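Long-range contacts in protein argonaute (Methanocaldococcus jannaschii, PDB 5G5S), which cuts single-stranded DNA targets with the help of short DNA guides and may defend the cell against invading genetic elements: residues A[562-567]-A[590-595]; A[546-551]-A[579-583]; A[500-504]-A[559-563]; A[530-535]-A[707-712]. All coordinates share one frame; numbering follows the deposited sequence.

Contact 1: residues A[562-567]-A[590-595]; sequences MENKNI and LNSNIE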
loop_
_atom_site.group_PDB
_atom_site.type_symbol
_atom_site.label_atom_id
_atom_site.label_comp_id
_atom_site.label_asym_id
_atom_site.label_seq_id
_atom_site.Cartn_x
_atom_site.Cartn_y
_atom_site.Cartn_z
ATOM N N MET A 562 -2.812 21.889 -15.319
ATOM C CA MET A 562 -3.934 21.384 -14.546
ATOM C C MET A 562 -5.195 22.211 -14.574
ATOM O O MET A 562 -6.097 21.997 -13.767
ATOM C CB MET A 562 -3.486 20.949 -13.158
ATOM C CG MET A 562 -3.020 19.518 -13.202
ATOM S SD MET A 562 -2.154 19.039 -11.759
ATOM C CE MET A 562 -3.520 18.818 -10.598
ATOM N N GLU A 563 -5.275 23.102 -15.578
ATOM C CA GLU A 563 -6.397 23.988 -15.844
ATOM C C GLU A 563 -7.284 23.362 -16.905
ATOM O O GLU A 563 -6.768 22.707 -17.824
ATOM C CB GLU A 563 -5.888 25.336 -16.356
ATOM C CG GLU A 563 -4.897 26.014 -15.421
ATOM C CD GLU A 563 -4.416 27.398 -15.817
ATOM O OE1 GLU A 563 -4.699 27.843 -16.956
ATOM O OE2 GLU A 563 -3.745 28.039 -14.975
ATOM N N ASN A 564 -8.620 23.608 -16.809
ATOM C CA ASN A 564 -9.644 23.136 -17.764
ATOM C C ASN A 564 -9.593 21.604 -17.945
ATOM O O ASN A 564 -9.839 21.066 -19.033
ATOM C CB ASN A 564 -9.508 23.893 -19.081
ATOM C CG ASN A 564 -9.203 25.363 -18.887
ATOM O OD1 ASN A 564 -9.901 26.083 -18.163
ATOM N ND2 ASN A 564 -8.138 25.840 -19.511
ATOM N N LYS A 565 -9.271 20.918 -16.838
ATOM C CA LYS A 565 -9.092 19.484 -16.769
ATOM C C LYS A 565 -10.095 18.829 -15.838
ATOM O O LYS A 565 -10.696 19.490 -14.993
ATOM C CB LYS A 565 -7.663 19.168 -16.268
ATOM C CG LYS A 565 -6.508 19.646 -17.165
ATOM C CD LYS A 565 -6.394 18.896 -18.499
ATOM C CE LYS A 565 -5.358 19.491 -19.421
ATOM N NZ LYS A 565 -3.975 19.181 -18.972
ATOM N N ASN A 566 -10.267 17.509 -16.006
ATOM C CA ASN A 566 -11.069 16.641 -15.156
ATOM C C ASN A 566 -10.055 15.675 -14.575
ATOM O O ASN A 566 -9.486 14.871 -15.308
ATOM C CB ASN A 566 -12.183 15.919 -15.935
ATOM C CG ASN A 566 -13.185 15.276 -15.008
ATOM O OD1 ASN A 566 -12.982 15.179 -13.792
ATOM N ND2 ASN A 566 -14.302 14.851 -15.544
ATOM N N ILE A 567 -9.740 15.847 -13.278
ATOM C CA ILE A 567 -8.701 15.108 -12.550
ATOM C C ILE A 567 -9.290 14.364 -11.380
ATOM O O ILE A 567 -10.031 14.940 -10.584
ATOM C CB ILE A 567 -7.541 16.063 -12.089
ATOM C CG1 ILE A 567 -6.919 16.824 -13.286
ATOM C CG2 ILE A 567 -6.449 15.321 -11.316
ATOM C CD1 ILE A 567 -6.341 18.149 -12.914
ATOM N N LEU A 590 -8.550 27.012 -11.167
ATOM C CA LEU A 590 -8.084 26.201 -12.304
ATOM C C LEU A 590 -9.132 26.027 -13.407
ATOM O O LEU A 590 -8.749 25.752 -14.543
ATOM C CB LEU A 590 -7.629 24.807 -11.858
ATOM C CG LEU A 590 -6.385 24.672 -10.980
ATOM C CD1 LEU A 590 -6.298 23.253 -10.430
ATOM C CD2 LEU A 590 -5.113 25.020 -11.741
ATOM N N ASN A 591 -10.444 26.171 -13.078
ATOM C CA ASN A 591 -11.593 25.919 -13.972
ATOM C C ASN A 591 -11.571 24.417 -14.329
ATOM O O ASN A 591 -11.772 24.005 -15.480
ATOM C CB ASN A 591 -11.602 26.824 -15.217
ATOM C CG ASN A 591 -12.798 26.599 -16.110
ATOM O OD1 ASN A 591 -13.936 26.506 -15.644
ATOM N ND2 ASN A 591 -12.556 26.442 -17.407
ATOM N N SER A 592 -11.299 23.609 -13.289
ATOM C CA SER A 592 -11.132 22.179 -13.358
ATOM C C SER A 592 -12.047 21.477 -12.412
ATOM O O SER A 592 -12.393 22.014 -11.364
ATOM C CB SER A 592 -9.690 21.814 -13.006
ATOM O OG SER A 592 -8.781 22.259 -14.001
ATOM N N ASN A 593 -12.411 20.249 -12.768
ATOM C CA ASN A 593 -13.191 19.357 -11.924
ATOM C C ASN A 593 -12.150 18.509 -11.173
ATOM O O ASN A 593 -11.367 17.782 -11.794
ATOM C CB ASN A 593 -14.112 18.496 -12.768
ATOM C CG ASN A 593 -15.008 17.593 -11.960
ATOM O OD1 ASN A 593 -16.053 18.007 -11.456
ATOM N ND2 ASN A 593 -14.659 16.314 -11.886
ATOM N N ILE A 594 -12.080 18.683 -9.848
ATOM C CA ILE A 594 -11.143 17.957 -8.997
ATOM C C ILE A 594 -11.915 16.972 -8.156
ATOM O O ILE A 594 -12.786 17.353 -7.366
ATOM C CB ILE A 594 -10.237 18.887 -8.136
ATOM C CG1 ILE A 594 -9.530 20.002 -8.966
ATOM C CG2 ILE A 594 -9.255 18.077 -7.276
ATOM C CD1 ILE A 594 -8.486 19.547 -10.079
ATOM N N GLU A 595 -11.612 15.694 -8.346
ATOM C CA GLU A 595 -12.254 14.644 -7.573
ATOM C C GLU A 595 -11.248 13.908 -6.717
ATOM O O GLU A 595 -10.059 13.865 -7.047
ATOM C CB GLU A 595 -13.048 13.694 -8.463
ATOM C CG GLU A 595 -14.317 14.329 -9.005
ATOM C CD GLU A 595 -15.099 13.454 -9.962
ATOM O OE1 GLU A 595 -14.869 12.225 -9.964
ATOM O OE2 GLU A 595 -15.933 13.997 -10.721
#

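Contact 2: residues A[546-551]-A[579-583]; sequences HLPYVI and ERNDL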
loop_
_atom_site.group_PDB
_atom_site.type_symbol
_atom_site.label_atom_id
_atom_site.label_comp_id
_atom_site.label_asym_id
_atom_site.label_seq_id
_atom_site.Cartn_x
_atom_site.Cartn_y
_atom_site.Cartn_z
ATOM N N HIS A 546 -0.632 18.598 2.222
ATOM C CA HIS A 546 -2.062 18.491 1.913
ATOM C C HIS A 546 -2.368 18.541 0.404
ATOM O O HIS A 546 -1.531 18.993 -0.379
ATOM C CB HIS A 546 -2.851 19.570 2.693
ATOM C CG HIS A 546 -2.383 20.983 2.453
ATOM N ND1 HIS A 546 -1.097 21.394 2.798
ATOM C CD2 HIS A 546 -3.048 22.042 1.934
ATOM C CE1 HIS A 546 -1.030 22.673 2.469
ATOM N NE2 HIS A 546 -2.174 23.101 1.932
ATOM N N LEU A 547 -3.565 18.056 -0.003
ATOM C CA LEU A 547 -4.007 18.055 -1.402
ATOM C C LEU A 547 -3.954 19.446 -2.081
ATOM O O LEU A 547 -3.363 19.525 -3.152
ATOM C CB LEU A 547 -5.363 17.359 -1.594
ATOM C CG LEU A 547 -5.794 17.083 -3.043
ATOM C CD1 LEU A 547 -4.768 16.211 -3.791
ATOM C CD2 LEU A 547 -7.165 16.442 -3.088
ATOM N N PRO A 548 -4.460 20.565 -1.487
ATOM C CA PRO A 548 -4.296 21.875 -2.149
ATOM C C PRO A 548 -2.843 22.206 -2.527
ATOM O O PRO A 548 -2.613 22.699 -3.632
ATOM C CB PRO A 548 -4.861 22.857 -1.118
ATOM C CG PRO A 548 -5.845 22.042 -0.347
ATOM C CD PRO A 548 -5.204 20.709 -0.215
ATOM N N TYR A 549 -1.865 21.881 -1.647
ATOM C CA TYR A 549 -0.436 22.091 -1.904
ATOM C C TYR A 549 0.105 21.207 -3.035
ATOM O O TYR A 549 0.920 21.687 -3.822
ATOM C CB TYR A 549 0.405 21.928 -0.625
ATOM C CG TYR A 549 1.896 21.926 -0.878
ATOM C CD1 TYR A 549 2.603 23.118 -1.021
ATOM C CD2 TYR A 549 2.591 20.734 -1.042
ATOM C CE1 TYR A 549 3.966 23.118 -1.324
ATOM C CE2 TYR A 549 3.957 20.721 -1.312
ATOM C CZ TYR A 549 4.643 21.912 -1.452
ATOM O OH TYR A 549 5.995 21.874 -1.697
ATOM N N VAL A 550 -0.333 19.924 -3.113
ATOM C CA VAL A 550 0.069 18.977 -4.156
ATOM C C VAL A 550 -0.281 19.570 -5.534
ATOM O O VAL A 550 0.579 19.612 -6.417
ATOM C CB VAL A 550 -0.555 17.561 -3.947
ATOM C CG1 VAL A 550 -0.301 16.641 -5.145
ATOM C CG2 VAL A 550 -0.043 16.918 -2.666
ATOM N N ILE A 551 -1.527 20.062 -5.685
ATOM C CA ILE A 551 -2.042 20.662 -6.917
ATOM C C ILE A 551 -1.230 21.880 -7.318
ATOM O O ILE A 551 -0.829 21.980 -8.479
ATOM C CB ILE A 551 -3.569 20.932 -6.830
ATOM C CG1 ILE A 551 -4.348 19.610 -6.559
ATOM C CG2 ILE A 551 -4.069 21.610 -8.104
ATOM C CD1 ILE A 551 -5.762 19.767 -6.038
ATOM N N GLU A 579 -8.776 21.721 4.254
ATOM C CA GLU A 579 -8.520 21.436 2.842
ATOM C C GLU A 579 -9.747 21.700 1.960
ATOM O O GLU A 579 -9.574 22.133 0.820
ATOM C CB GLU A 579 -8.095 19.970 2.650
ATOM C CG GLU A 579 -6.710 19.593 3.139
ATOM C CD GLU A 579 -6.419 18.110 2.996
ATOM O OE1 GLU A 579 -6.050 17.671 1.882
ATOM O OE2 GLU A 579 -6.584 17.378 3.998
ATOM N N ARG A 580 -10.971 21.393 2.466
ATOM C CA ARG A 580 -12.245 21.504 1.743
ATOM C C ARG A 580 -12.482 22.852 1.077
ATOM O O ARG A 580 -12.816 22.893 -0.103
ATOM C CB ARG A 580 -13.443 21.098 2.624
ATOM C CG ARG A 580 -13.463 19.610 3.000
ATOM C CD ARG A 580 -14.779 19.154 3.619
ATOM N NE ARG A 580 -15.154 19.911 4.817
ATOM C CZ ARG A 580 -16.396 20.294 5.113
ATOM N NH1 ARG A 580 -17.402 19.999 4.298
ATOM N NH2 ARG A 580 -16.638 20.978 6.222
ATOM N N ASN A 581 -12.270 23.944 1.812
ATOM C CA ASN A 581 -12.431 25.301 1.298
ATOM C C ASN A 581 -11.331 25.662 0.307
ATOM O O ASN A 581 -11.603 26.374 -0.661
ATOM C CB ASN A 581 -12.474 26.313 2.430
ATOM C CG ASN A 581 -12.681 27.725 1.936
ATOM O OD1 ASN A 581 -13.773 28.092 1.484
ATOM N ND2 ASN A 581 -11.604 28.505 1.904
ATOM N N ASP A 582 -10.093 25.202 0.557
ATOM C CA ASP A 582 -8.958 25.449 -0.332
ATOM C C ASP A 582 -9.177 24.727 -1.665
ATOM O O ASP A 582 -8.832 25.272 -2.717
ATOM C CB ASP A 582 -7.640 24.990 0.321
ATOM C CG ASP A 582 -7.114 25.852 1.458
ATOM O OD1 ASP A 582 -7.915 26.595 2.065
ATOM O OD2 ASP A 582 -5.910 25.743 1.775
ATOM N N LEU A 583 -9.769 23.507 -1.612
ATOM C CA LEU A 583 -10.085 22.710 -2.799
ATOM C C LEU A 583 -11.244 23.315 -3.575
ATOM O O LEU A 583 -11.232 23.265 -4.800
ATOM C CB LEU A 583 -10.321 21.238 -2.462
ATOM C CG LEU A 583 -9.092 20.424 -2.037
ATOM C CD1 LEU A 583 -9.498 19.039 -1.604
ATOM C CD2 LEU A 583 -8.042 20.353 -3.146
#

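Contact 3: residues A[500-504]-A[559-563]; sequences DYIMG and NIDME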
loop_
_atom_site.group_PDB
_atom_site.type_symbol
_atom_site.label_atom_id
_atom_site.label_comp_id
_atom_site.label_asym_id
_atom_site.label_seq_id
_atom_site.Cartn_x
_atom_site.Cartn_y
_atom_site.Cartn_z
ATOM N N ASP A 500 -8.966 13.438 -17.533
ATOM C CA ASP A 500 -7.753 13.804 -18.256
ATOM C C ASP A 500 -6.570 13.137 -17.533
ATOM O O ASP A 500 -5.676 12.608 -18.181
ATOM C CB ASP A 500 -7.581 15.330 -18.280
ATOM C CG ASP A 500 -8.633 16.036 -19.110
ATOM O OD1 ASP A 500 -8.480 16.078 -20.344
ATOM O OD2 ASP A 500 -9.609 16.543 -18.525
ATOM N N TYR A 501 -6.612 13.138 -16.183
ATOM C CA TYR A 501 -5.621 12.533 -15.298
ATOM C C TYR A 501 -6.260 11.790 -14.161
ATOM O O TYR A 501 -7.276 12.218 -13.613
ATOM C CB TYR A 501 -4.676 13.590 -14.687
ATOM C CG TYR A 501 -3.913 14.416 -15.694
ATOM C CD1 TYR A 501 -3.132 13.807 -16.680
ATOM C CD2 TYR A 501 -3.917 15.809 -15.630
ATOM C CE1 TYR A 501 -2.424 14.567 -17.613
ATOM C CE2 TYR A 501 -3.193 16.577 -16.540
ATOM C CZ TYR A 501 -2.455 15.951 -17.536
ATOM O OH TYR A 501 -1.742 16.698 -18.443
ATOM N N ILE A 502 -5.647 10.670 -13.808
ATOM C CA ILE A 502 -5.947 9.858 -12.645
ATOM C C ILE A 502 -4.615 9.882 -11.915
ATOM O O ILE A 502 -3.582 9.510 -12.495
ATOM C CB ILE A 502 -6.472 8.446 -12.961
ATOM C CG1 ILE A 502 -7.894 8.542 -13.578
ATOM C CG2 ILE A 502 -6.452 7.582 -11.665
ATOM C CD1 ILE A 502 -8.350 7.306 -14.365
ATOM N N MET A 503 -4.622 10.468 -10.703
ATOM C CA MET A 503 -3.402 10.680 -9.958
ATOM C C MET A 503 -3.402 9.929 -8.631
ATOM O O MET A 503 -4.264 10.146 -7.787
ATOM C CB MET A 503 -3.155 12.187 -9.779
ATOM C CG MET A 503 -2.833 12.919 -11.069
ATOM S SD MET A 503 -2.471 14.663 -10.757
ATOM C CE MET A 503 -2.134 15.261 -12.409
ATOM N N GLY A 504 -2.452 9.016 -8.499
ATOM C CA GLY A 504 -2.236 8.233 -7.297
ATOM C C GLY A 504 -1.328 9.017 -6.385
ATOM O O GLY A 504 -0.276 9.483 -6.808
ATOM N N ASN A 559 5.320 21.539 -13.675
ATOM C CA ASN A 559 4.964 21.941 -15.041
ATOM C C ASN A 559 3.853 21.097 -15.688
ATOM O O ASN A 559 3.823 20.944 -16.911
ATOM C CB ASN A 559 6.206 22.085 -15.972
ATOM C CG ASN A 559 7.378 22.846 -15.384
ATOM O OD1 ASN A 559 8.455 22.279 -15.161
ATOM N ND2 ASN A 559 7.206 24.144 -15.129
ATOM N N ILE A 560 2.919 20.586 -14.879
ATOM C CA ILE A 560 1.778 19.837 -15.408
ATOM C C ILE A 560 0.620 20.830 -15.569
ATOM O O ILE A 560 0.299 21.559 -14.624
ATOM C CB ILE A 560 1.415 18.597 -14.533
ATOM C CG1 ILE A 560 2.569 17.555 -14.534
ATOM C CG2 ILE A 560 0.095 17.948 -14.990
ATOM C CD1 ILE A 560 2.767 16.814 -13.251
ATOM N N ASP A 561 0.030 20.899 -16.778
ATOM C CA ASP A 561 -1.111 21.779 -17.024
ATOM C C ASP A 561 -2.305 21.169 -16.303
ATOM O O ASP A 561 -2.712 20.043 -16.590
ATOM C CB ASP A 561 -1.388 21.980 -18.532
ATOM C CG ASP A 561 -2.562 22.897 -18.881
ATOM O OD1 ASP A 561 -2.977 23.703 -18.011
ATOM O OD2 ASP A 561 -3.042 22.834 -20.038
ATOM N N MET A 562 -2.812 21.889 -15.319
ATOM C CA MET A 562 -3.934 21.384 -14.546
ATOM C C MET A 562 -5.195 22.211 -14.574
ATOM O O MET A 562 -6.097 21.997 -13.767
ATOM C CB MET A 562 -3.486 20.949 -13.158
ATOM C CG MET A 562 -3.020 19.518 -13.202
ATOM S SD MET A 562 -2.154 19.039 -11.759
ATOM C CE MET A 562 -3.520 18.818 -10.598
ATOM N N GLU A 563 -5.275 23.102 -15.578
ATOM C CA GLU A 563 -6.397 23.988 -15.844
ATOM C C GLU A 563 -7.284 23.362 -16.905
ATOM O O GLU A 563 -6.768 22.707 -17.824
ATOM C CB GLU A 563 -5.888 25.336 -16.356
ATOM C CG GLU A 563 -4.897 26.014 -15.421
ATOM C CD GLU A 563 -4.416 27.398 -15.817
ATOM O OE1 GLU A 563 -4.699 27.843 -16.956
ATOM O OE2 GLU A 563 -3.745 28.039 -14.975
#

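Contact 4: residues A[530-535]-A[707-712]; sequences IRRIQP and LKHGFL. With TRS (2-amino-2-hydroxymethyl-propane-1,3-diol), chain C.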
loop_
_atom_site.group_PDB
_atom_site.type_symbol
_atom_site.label_atom_id
_atom_site.label_comp_id
_atom_site.label_asym_id
_atom_site.label_seq_id
_atom_site.Cartn_x
_atom_site.Cartn_y
_atom_site.Cartn_z
ATOM N N ILE A 530 1.256 5.683 -17.749
ATOM C CA ILE A 530 2.003 6.547 -16.831
ATOM C C ILE A 530 2.601 7.704 -17.613
ATOM O O ILE A 530 3.371 7.486 -18.543
ATOM C CB ILE A 530 3.094 5.781 -16.014
ATOM C CG1 ILE A 530 2.507 4.557 -15.284
ATOM C CG2 ILE A 530 3.816 6.718 -15.017
ATOM C CD1 ILE A 530 3.473 3.420 -15.053
ATOM N N ARG A 531 2.234 8.925 -17.241
ATOM C CA ARG A 531 2.748 10.133 -17.873
ATOM C C ARG A 531 3.865 10.740 -17.045
ATOM O O ARG A 531 4.802 11.298 -17.616
ATOM C CB ARG A 531 1.628 11.153 -18.142
ATOM C CG ARG A 531 0.522 10.633 -19.083
ATOM C CD ARG A 531 1.012 10.169 -20.457
ATOM N NE ARG A 531 1.492 11.276 -21.290
ATOM C CZ ARG A 531 0.756 11.924 -22.191
ATOM N NH1 ARG A 531 -0.514 11.584 -22.395
ATOM N NH2 ARG A 531 1.285 12.917 -22.896
ATOM N N ARG A 532 3.766 10.633 -15.699
ATOM C CA ARG A 532 4.755 11.151 -14.746
ATOM C C ARG A 532 4.755 10.353 -13.435
ATOM O O ARG A 532 3.709 9.915 -12.953
ATOM C CB ARG A 532 4.480 12.635 -14.385
ATOM C CG ARG A 532 4.377 13.651 -15.526
ATOM C CD ARG A 532 5.722 14.035 -16.116
ATOM N NE ARG A 532 6.404 15.001 -15.265
ATOM C CZ ARG A 532 6.400 16.312 -15.474
ATOM N NH1 ARG A 532 5.771 16.824 -16.526
ATOM N NH2 ARG A 532 7.046 17.120 -14.646
ATOM N N ILE A 533 5.942 10.180 -12.868
ATOM C CA ILE A 533 6.166 9.652 -11.532
ATOM C C ILE A 533 6.791 10.900 -10.881
ATOM O O ILE A 533 7.967 11.207 -11.092
ATOM C CB ILE A 533 7.050 8.393 -11.476
ATOM C CG1 ILE A 533 6.481 7.267 -12.380
ATOM C CG2 ILE A 533 7.215 7.935 -10.013
ATOM C CD1 ILE A 533 7.471 6.135 -12.711
ATOM N N GLN A 534 5.932 11.708 -10.252
ATOM C CA GLN A 534 6.288 12.997 -9.690
ATOM C C GLN A 534 6.589 13.027 -8.196
ATOM O O GLN A 534 5.645 13.093 -7.411
ATOM C CB GLN A 534 5.193 14.039 -10.049
ATOM C CG GLN A 534 5.687 15.480 -10.117
ATOM C CD GLN A 534 6.871 15.633 -11.040
ATOM O OE1 GLN A 534 6.780 15.408 -12.260
ATOM N NE2 GLN A 534 8.023 15.947 -10.462
ATOM N N PRO A 535 7.881 13.107 -7.774
ATOM C CA PRO A 535 8.171 13.301 -6.336
ATOM C C PRO A 535 7.639 14.669 -5.891
ATOM O O PRO A 535 7.641 15.607 -6.684
ATOM C CB PRO A 535 9.709 13.278 -6.262
ATOM C CG PRO A 535 10.176 12.744 -7.582
ATOM C CD PRO A 535 9.124 13.124 -8.575
ATOM N N LEU A 707 11.849 9.268 -14.378
ATOM C CA LEU A 707 10.529 9.401 -13.729
ATOM C C LEU A 707 9.552 10.196 -14.595
ATOM O O LEU A 707 8.363 9.889 -14.607
ATOM C CB LEU A 707 10.643 10.015 -12.317
ATOM C CG LEU A 707 11.462 9.226 -11.285
ATOM C CD1 LEU A 707 11.740 10.060 -10.068
ATOM C CD2 LEU A 707 10.784 7.926 -10.908
ATOM N N LYS A 708 10.070 11.195 -15.339
ATOM C CA LYS A 708 9.330 12.029 -16.288
ATOM C C LYS A 708 8.807 11.144 -17.431
ATOM O O LYS A 708 7.710 11.381 -17.952
ATOM C CB LYS A 708 10.261 13.120 -16.855
ATOM C CG LYS A 708 9.534 14.201 -17.640
ATOM C CD LYS A 708 10.453 15.321 -18.077
ATOM C CE LYS A 708 9.667 16.467 -18.666
ATOM N NZ LYS A 708 10.556 17.548 -19.176
ATOM N N HIS A 709 9.618 10.133 -17.820
ATOM C CA HIS A 709 9.296 9.179 -18.870
ATOM C C HIS A 709 8.547 7.942 -18.354
ATOM O O HIS A 709 8.246 7.044 -19.132
ATOM C CB HIS A 709 10.547 8.818 -19.672
ATOM C CG HIS A 709 10.894 9.853 -20.685
ATOM N ND1 HIS A 709 11.655 10.965 -20.353
ATOM C CD2 HIS A 709 10.540 9.937 -21.988
ATOM C CE1 HIS A 709 11.761 11.673 -21.466
ATOM N NE2 HIS A 709 11.114 11.088 -22.480
ATOM N N GLY A 710 8.256 7.916 -17.058
ATOM C CA GLY A 710 7.507 6.846 -16.411
ATOM C C GLY A 710 8.201 5.506 -16.235
ATOM O O GLY A 710 7.515 4.485 -16.164
ATOM N N PHE A 711 9.552 5.485 -16.127
ATOM C CA PHE A 711 10.314 4.246 -15.886
ATOM C C PHE A 711 10.042 3.784 -14.440
ATOM O O PHE A 711 10.299 4.545 -13.506
ATOM C CB PHE A 711 11.835 4.472 -16.053
ATOM C CG PHE A 711 12.398 4.583 -17.451
ATOM C CD1 PHE A 711 11.973 5.588 -18.314
ATOM C CD2 PHE A 711 13.419 3.742 -17.871
ATOM C CE1 PHE A 711 12.511 5.703 -19.598
ATOM C CE2 PHE A 711 13.960 3.860 -19.156
ATOM C CZ PHE A 711 13.509 4.846 -20.005
ATOM N N LEU A 712 9.547 2.540 -14.266
ATOM C CA LEU A 712 9.285 1.938 -12.963
ATOM C C LEU A 712 10.540 1.167 -12.546
ATOM O O LEU A 712 10.471 -0.031 -12.216
ATOM C CB LEU A 712 8.048 1.002 -13.019
ATOM C CG LEU A 712 6.682 1.625 -13.352
ATOM C CD1 LEU A 712 5.671 0.539 -13.720
ATOM C CD2 LEU A 712 6.147 2.472 -12.194
HETATM C C TRS C . 6.109 13.268 -21.028
HETATM C C1 TRS C . 7.069 14.356 -20.535
HETATM C C2 TRS C . 4.728 13.867 -21.334
HETATM C C3 TRS C . 6.685 12.552 -22.257
HETATM N N TRS C . 5.948 12.253 -19.931
HETATM O O1 TRS C . 6.629 14.924 -19.308
HETATM O O2 TRS C . 3.760 12.859 -21.587
HETATM O O3 TRS C . 6.725 13.396 -23.402
#

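Contact 1: residues A[562-567]-A[590-595]
S592 OG lies 2.7 Å from M562 O and donates a hydrogen bond to it. The same hydroxyl oxygen accepts the N-H of K565, with OG and K565 N 3.2 Å apart in a nearly straight bond (170°). One serine side chain thus joins two backbone groups of the loop 562-565. Beside it, N564 N donates to L590 O. The N591 side chain reaches N564, where ND2 donates to N564 OD1 at 2.8 Å. Past the loop the strands pair in parallel. K565 O takes N593 N, I567 N gives to N593 O, and I567 O takes E595 N.

On one face N566 and N593 point the same way, their amide planes almost perpendicular (84°). N593 ND2 donates to N566 OD1 at 2.8 Å from above its carbonyl plane, and it also donates to E595 OE2. R643 holds that carboxylate oxygen by a salt bridge, while Y499 and W641 bond to OE1. On the other face I567 CD1 meets I594 CD1 at 3.8 Å.

The contact closes a beta-alpha-beta unit of the Piwi domain, strand 566-571, helix 577-590 and strand 593-600. Strand 501-506 flanks it on the side of 566-571 and strand 636-645 on the side of 593-600. Helix 547-556 packs against M562 and L590.

Contact 2: residues A[546-551]-A[579-583]
E579 OE1 accepts the backbone N-H of L547, 3.1 Å from L547 N. The N-H comes from above the carboxylate plane, 38° out of it. R571 NH1 makes a long, weak ion pair with the same oxygen. The other oxygen, OE2, takes the backbone N-H of Q576. Its two carboxylate oxygens therefore tie E579 to the start of helix 547-556 and to the loop before its own helix. H546 stands at the N-cap position, and L547 N belongs to the first turn. A carboxylate placed here would be expected to interact favourably with the helix dipole.

Next to this bond the packing is mostly apolar. The ring of P548 crosses the E579 and D582 side chains at about a right angle. P548 CG sits 3.5 Å from D582 CB, and P548 CD rests on E579 CG at 3.8 Å.

The axes of 547-551 and 579-583 come within 9.7 Å, with 33° between their directions. The two helices lie next to each other over the central sheet of the RNase H-like PIWI fold. L547 and I551 also touch F569 of strand 566-571, so they pack against both helix and sheet.

L583 reaches toward helix 547-556 with both methyl groups. CG lies beside the backbone N (chi1 -70°), and the branches part from there. CD1 meets L547 CD2 at 3.8 Å, while CD2 meets I551 CD1 at 3.7 Å. The side chain of H546 is about 5 Å from that of E543, an active-site residue by similarity.

Contact 3: residues A[500-504]-A[559-563]
I560 sets its CG2 methyl against the ring of Y501, 3.9 Å from Y501 CE2. The methyl lies oblique to the ring, and the two side chains pass at a slant. The same CG2 is 4.3 Å from the terminal methyl CE of M503. I560 therefore touches both side chains that strand 501-506 sends to this loop. The I560 side chain also touches L554 of helix 547-556.

D561 takes part through its backbone. D561 O lies at the edge of the Y501 ring, in the ring plane, 3.5 Å from CE2. It meets the rim of the ring and not its pi face. K565 NZ donates a hydrogen bond to this same carbonyl oxygen, and it makes a weak one with Y501 OH. The lysine ammonium thus lies between the loop carbonyl and the phenol.

M562 closes the row. Its chain bends at the last torsion (chi3 77°), while M503 is fully extended. The two thioethers come tip to tip, with M503 CE 3.8 Å from M562 SD. M562 CG is farther from the aromatic ring, 4.5 Å from Y501 CE2. F569 of the neighbouring strand 566-571 touches both methionines, and so does L554.

The segment 559-563 joins helix 547-556 to strand 566-571 in the Piwi domain. Here it packs on the side of the sheet where Y501 and M503 project. Dispersion between methyls, thioethers and an aromatic ring carries most of the contact. The polar share is small: a partly negative carbonyl oxygen faces a partly positive ring edge, which should be mildly favourable.

Contact 4: residues A[530-535]-A[707-712]
I533 and L707 bury the most surface here. Their side chains cross at about a right angle, and I533 CG2 lies 3.7 Å from L707 CD2. Their backbones are joined too. I533 N donates to L707 O, 3.0 Å away, from above the carbonyl plane. I533 CG1 stands beside the backbone N (chi1 -55°), and its end CD1 reaches the chain after the helix. There CD1 packs 3.3 Å from F711 O and also touches L712 CD2. L707 CD1 extends the apolar patch to the ring of P535. F692 of helix 684-697 covers I533, L707 and P535 together.

K708, the third residue, runs out fully extended alongside R532, pointing the same way. K708 CG lies over one face of the R532 guanidinium, 4.0 Å from NE. R532 NH2 donates to A558 O, which holds the group in place. A tris molecule, probably from the crystallisation liquor, sits beside this pair. Its amine donates to K708 O at 2.8 Å. Its O2 receives R531 NE and NH2 in the guanidinium plane, each at 2.8 Å. R531 NH1 forms a salt bridge with D525.

The turn at G710 packs against the strand, with I530 CG2 3.9 Å from G710 CA. I530 CD1 and L712 CD1 meet farther along. R531 and R532 both pair with V523 in a classic beta bulge. The helix that ends at K708 is closed by a Schellman motif at G710, so a bulged strand of the PIWI sheet meets a Schellman-capped helix end near the C-terminus.

Contacts 1, 2 and 3 cluster in the Piwi domain. Contacts 1 and 3 have centres 8 Å apart and share M562 and E563. Contact 2 lies 13 Å from contact 1, centre to centre, and joins helices 547-556 and 577-590. Contacts 1, 3 and 4 reach the same mixed sheet, through strands 566-571, 501-506 and 530-537. Contact 4 lies 20 Å from contact 1, centre to centre. Contact 3 lies between them, its centre 13 Å from that of contact 4, and I560 touches R532. The span between the segments of contact 4 includes all of contacts 1 and 2. Together they tie the C-terminal tail and the helices to the sheet that carries D506, catalytic by similarity.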